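Local coordinates for CRISPR-associated protein Cse2 (Thermus thermophilus, PDB 2ZCA) that belongs to the CasB/Cse2 family of type I-E CRISPR systems and probably takes part in adaptive immunity against viruses and plasmids, at residues L68-L82 / A118-L131. Residues are numbered along the deposited sequence; the frame is centred on the assembly and turned at random.
Sequences LYALKDGDHQVGRTL and AVALVEGGIDFARL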
# COMPACT_ATOMS: atom_id res chain seq x y z
N LEU A 68 -3.05 1.63 -4.57
CA LEU A 68 -2.53 2.82 -3.90
C LEU A 68 -1.38 3.44 -4.70
O LEU A 68 -1.19 4.66 -4.71
CB LEU A 68 -2.08 2.48 -2.48
CG LEU A 68 -3.25 2.00 -1.60
CD1 LEU A 68 -2.74 1.47 -0.27
CD2 LEU A 68 -4.23 3.16 -1.38
N TYR A 69 -0.63 2.59 -5.38
CA TYR A 69 0.48 3.03 -6.22
C TYR A 69 -0.09 3.87 -7.36
O TYR A 69 0.43 4.93 -7.69
CB TYR A 69 1.24 1.81 -6.75
CG TYR A 69 2.34 2.07 -7.76
CD1 TYR A 69 2.05 2.16 -9.12
CD2 TYR A 69 3.66 2.18 -7.35
CE1 TYR A 69 3.08 2.33 -10.06
CE2 TYR A 69 4.69 2.35 -8.28
CZ TYR A 69 4.39 2.42 -9.63
OH TYR A 69 5.42 2.57 -10.54
N ALA A 70 -1.18 3.39 -7.95
CA ALA A 70 -1.83 4.11 -9.04
C ALA A 70 -2.41 5.44 -8.55
O ALA A 70 -2.32 6.46 -9.24
CB ALA A 70 -2.93 3.24 -9.65
N LEU A 71 -3.01 5.43 -7.36
CA LEU A 71 -3.60 6.64 -6.78
C LEU A 71 -2.55 7.74 -6.70
O LEU A 71 -2.85 8.92 -6.93
CB LEU A 71 -4.15 6.34 -5.38
CG LEU A 71 -4.68 7.54 -4.58
CD1 LEU A 71 -5.90 8.13 -5.28
CD2 LEU A 71 -5.04 7.10 -3.16
N LYS A 72 -1.32 7.35 -6.37
CA LYS A 72 -0.21 8.29 -6.25
C LYS A 72 0.57 8.40 -7.56
O LYS A 72 1.68 8.94 -7.60
CB LYS A 72 0.73 7.85 -5.11
CG LYS A 72 0.18 8.13 -3.72
CD LYS A 72 0.27 9.62 -3.38
CE LYS A 72 -0.31 9.94 -2.01
NZ LYS A 72 -0.17 11.38 -1.67
N ASP A 73 -0.03 7.89 -8.63
CA ASP A 73 0.58 7.93 -9.96
C ASP A 73 2.00 7.36 -9.97
O ASP A 73 2.88 7.87 -10.67
CB ASP A 73 0.58 9.37 -10.48
CG ASP A 73 0.66 9.45 -11.99
OD1 ASP A 73 -0.16 8.78 -12.65
OD2 ASP A 73 1.54 10.17 -12.50
N GLY A 74 2.21 6.30 -9.20
CA GLY A 74 3.51 5.65 -9.14
C GLY A 74 4.64 6.43 -8.50
O GLY A 74 5.81 6.12 -8.72
N ASP A 75 4.31 7.45 -7.71
CA ASP A 75 5.36 8.24 -7.07
C ASP A 75 5.96 7.52 -5.86
O ASP A 75 5.61 7.79 -4.71
CB ASP A 75 4.81 9.61 -6.65
CG ASP A 75 5.89 10.53 -6.09
OD1 ASP A 75 7.08 10.32 -6.41
OD2 ASP A 75 5.55 11.47 -5.35
N HIS A 76 6.86 6.59 -6.15
CA HIS A 76 7.52 5.83 -5.10
C HIS A 76 8.72 6.60 -4.57
O HIS A 76 9.62 6.97 -5.32
CB HIS A 76 7.97 4.47 -5.64
CG HIS A 76 8.87 3.72 -4.71
ND1 HIS A 76 10.24 3.67 -4.88
CD2 HIS A 76 8.61 3.03 -3.58
CE1 HIS A 76 10.78 2.98 -3.89
NE2 HIS A 76 9.82 2.58 -3.09
N GLN A 77 8.72 6.86 -3.26
CA GLN A 77 9.81 7.58 -2.61
C GLN A 77 10.44 6.66 -1.58
O GLN A 77 9.94 6.53 -0.46
CB GLN A 77 9.27 8.83 -1.91
CG GLN A 77 8.67 9.88 -2.84
CD GLN A 77 9.71 10.56 -3.72
OE1 GLN A 77 10.78 10.95 -3.24
NE2 GLN A 77 9.40 10.70 -5.01
N VAL A 78 11.54 6.01 -1.96
CA VAL A 78 12.22 5.10 -1.05
C VAL A 78 12.60 5.80 0.25
O VAL A 78 13.13 6.91 0.23
CB VAL A 78 13.50 4.51 -1.71
CG1 VAL A 78 14.42 5.63 -2.14
CG2 VAL A 78 14.21 3.58 -0.73
N GLY A 79 12.30 5.15 1.37
CA GLY A 79 12.63 5.74 2.65
C GLY A 79 11.52 6.55 3.30
O GLY A 79 11.47 6.67 4.52
N ARG A 80 10.63 7.12 2.48
CA ARG A 80 9.53 7.91 3.02
C ARG A 80 8.35 6.98 3.25
O ARG A 80 7.47 6.85 2.39
CB ARG A 80 9.14 9.03 2.05
CG ARG A 80 8.08 9.97 2.63
CD ARG A 80 8.05 11.30 1.90
NE ARG A 80 7.21 12.28 2.59
CZ ARG A 80 5.93 12.50 2.32
NH1 ARG A 80 5.32 11.81 1.35
NH2 ARG A 80 5.25 13.41 3.00
N THR A 81 8.33 6.33 4.41
CA THR A 81 7.25 5.40 4.74
C THR A 81 5.95 6.12 5.00
O THR A 81 5.94 7.32 5.28
CB THR A 81 7.59 4.57 5.99
OG1 THR A 81 7.64 5.43 7.13
CG2 THR A 81 8.93 3.88 5.82
N LEU A 82 4.84 5.39 4.90
CA LEU A 82 3.54 5.98 5.14
C LEU A 82 3.49 6.60 6.53
O LEU A 82 2.93 7.68 6.72
CB LEU A 82 2.43 4.93 5.00
CG LEU A 82 1.01 5.42 5.28
CD1 LEU A 82 0.70 6.66 4.44
CD2 LEU A 82 0.01 4.31 4.96
N ALA A 118 -5.51 6.71 4.50
CA ALA A 118 -4.23 7.27 4.96
C ALA A 118 -3.34 7.71 3.80
O ALA A 118 -2.70 8.75 3.86
CB ALA A 118 -3.50 6.26 5.82
N VAL A 119 -3.28 6.90 2.75
CA VAL A 119 -2.46 7.24 1.59
C VAL A 119 -3.06 8.46 0.90
O VAL A 119 -2.34 9.35 0.45
CB VAL A 119 -2.38 6.04 0.59
CG1 VAL A 119 -1.67 6.46 -0.68
CG2 VAL A 119 -1.64 4.89 1.24
N ALA A 120 -4.39 8.52 0.83
CA ALA A 120 -5.06 9.65 0.19
C ALA A 120 -4.89 10.93 1.00
O ALA A 120 -4.96 12.04 0.47
CB ALA A 120 -6.55 9.35 0.01
N LEU A 121 -4.64 10.76 2.30
CA LEU A 121 -4.49 11.89 3.20
C LEU A 121 -3.11 12.56 3.13
O LEU A 121 -3.00 13.78 3.21
CB LEU A 121 -4.75 11.43 4.64
CG LEU A 121 -4.76 12.47 5.75
CD1 LEU A 121 -5.85 13.51 5.49
CD2 LEU A 121 -5.01 11.77 7.08
N VAL A 122 -2.06 11.76 2.98
CA VAL A 122 -0.71 12.33 2.94
C VAL A 122 -0.38 13.04 1.64
O VAL A 122 -0.99 12.81 0.60
CB VAL A 122 0.37 11.25 3.19
CG1 VAL A 122 0.08 10.53 4.51
CG2 VAL A 122 0.44 10.27 2.04
N GLU A 123 0.60 13.93 1.71
CA GLU A 123 1.05 14.68 0.55
C GLU A 123 2.29 14.00 -0.01
O GLU A 123 3.13 13.51 0.75
CB GLU A 123 1.40 16.12 0.94
CG GLU A 123 0.46 16.79 1.95
CD GLU A 123 -0.91 17.11 1.39
OE1 GLU A 123 -1.83 16.27 1.49
OE2 GLU A 123 -1.07 18.22 0.83
N GLY A 124 2.41 13.95 -1.33
CA GLY A 124 3.58 13.36 -1.95
C GLY A 124 3.69 11.85 -1.98
O GLY A 124 2.77 11.12 -1.59
N GLY A 125 4.85 11.38 -2.44
CA GLY A 125 5.09 9.95 -2.56
C GLY A 125 5.54 9.25 -1.30
O GLY A 125 6.01 9.87 -0.35
N ILE A 126 5.40 7.93 -1.31
CA ILE A 126 5.78 7.09 -0.18
C ILE A 126 6.50 5.84 -0.69
O ILE A 126 6.53 5.58 -1.90
CB ILE A 126 4.55 6.66 0.65
CG1 ILE A 126 3.58 5.87 -0.23
CG2 ILE A 126 3.87 7.89 1.23
CD1 ILE A 126 2.42 5.26 0.54
N ASP A 127 7.07 5.08 0.23
CA ASP A 127 7.80 3.86 -0.10
C ASP A 127 6.82 2.71 -0.26
O ASP A 127 6.36 2.13 0.73
CB ASP A 127 8.81 3.53 1.01
CG ASP A 127 9.81 2.45 0.61
OD1 ASP A 127 9.41 1.48 -0.07
OD2 ASP A 127 10.99 2.56 0.99
N PHE A 128 6.49 2.38 -1.51
CA PHE A 128 5.54 1.30 -1.80
C PHE A 128 6.12 -0.09 -1.62
O PHE A 128 5.37 -1.06 -1.47
CB PHE A 128 4.97 1.49 -3.21
CG PHE A 128 3.97 2.60 -3.30
CD1 PHE A 128 2.68 2.42 -2.80
CD2 PHE A 128 4.32 3.83 -3.83
CE1 PHE A 128 1.75 3.46 -2.84
CE2 PHE A 128 3.39 4.88 -3.87
CZ PHE A 128 2.11 4.70 -3.37
N ALA A 129 7.44 -0.20 -1.63
CA ALA A 129 8.08 -1.49 -1.43
C ALA A 129 7.91 -1.87 0.04
O ALA A 129 7.48 -2.97 0.36
CB ALA A 129 9.56 -1.40 -1.79
N ARG A 130 8.22 -0.93 0.93
CA ARG A 130 8.07 -1.19 2.36
C ARG A 130 6.59 -1.32 2.70
O ARG A 130 6.21 -2.07 3.59
CB ARG A 130 8.71 -0.05 3.19
CG ARG A 130 8.58 -0.23 4.71
CD ARG A 130 9.05 -1.62 5.18
NE ARG A 130 10.48 -1.86 4.98
CZ ARG A 130 11.43 -1.49 5.83
NH1 ARG A 130 11.13 -0.86 6.96
NH2 ARG A 130 12.70 -1.77 5.56
N LEU A 131 5.74 -0.58 2.00
CA LEU A 131 4.31 -0.67 2.27
C LEU A 131 3.81 -2.11 2.06
O LEU A 131 3.07 -2.64 2.89
CB LEU A 131 3.52 0.29 1.37
CG LEU A 131 2.01 0.30 1.63
CD1 LEU A 131 1.74 0.63 3.10
CD2 LEU A 131 1.33 1.32 0.72
O HOH W 1 2.35 14.19 4.10
O HOH W 2 5.49 2.98 3.35
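F128 and Y69 form a T-shaped pair at the tight end of this contact, where two interhelical loops of the all-helical Cse2 fold pack together, one following helix 56-71 and the other joining helices 111-121 and 128-136. The edge of Y69 is turned to the face of F128, the ring planes 70° apart, and Y69 CA makes a CH-pi contact over that same ring, 3.9 Å from its centroid. I126 CG1 lies over the opposite face of F128, while K72 CG and H76 CA meet its rim in plane. On the helix side, L68 CD1 and L82 CD2 both pack on V119 CG2.

Toward solvent, around exposed E123 and G124, the contact is polar. R80 leaves the backbone with CG trans to N (chi1 -174°) and stays extended as far as NE, which carries NH1 to both E123 O (2.8 Å) and G125 O (2.7 Å), the latter in the guanidinium plane; NH2 has a salt bridge to E88. K72 NZ bridges V122 O and G124 O. The carboxylate of D127, N-cap of helix 128-136, is instead buried and held by backbone N-H groups: R130 N bonds OD1, and G79 N reaches OD2 on its anti side, 2.9 Å away and nearly straight at 172°.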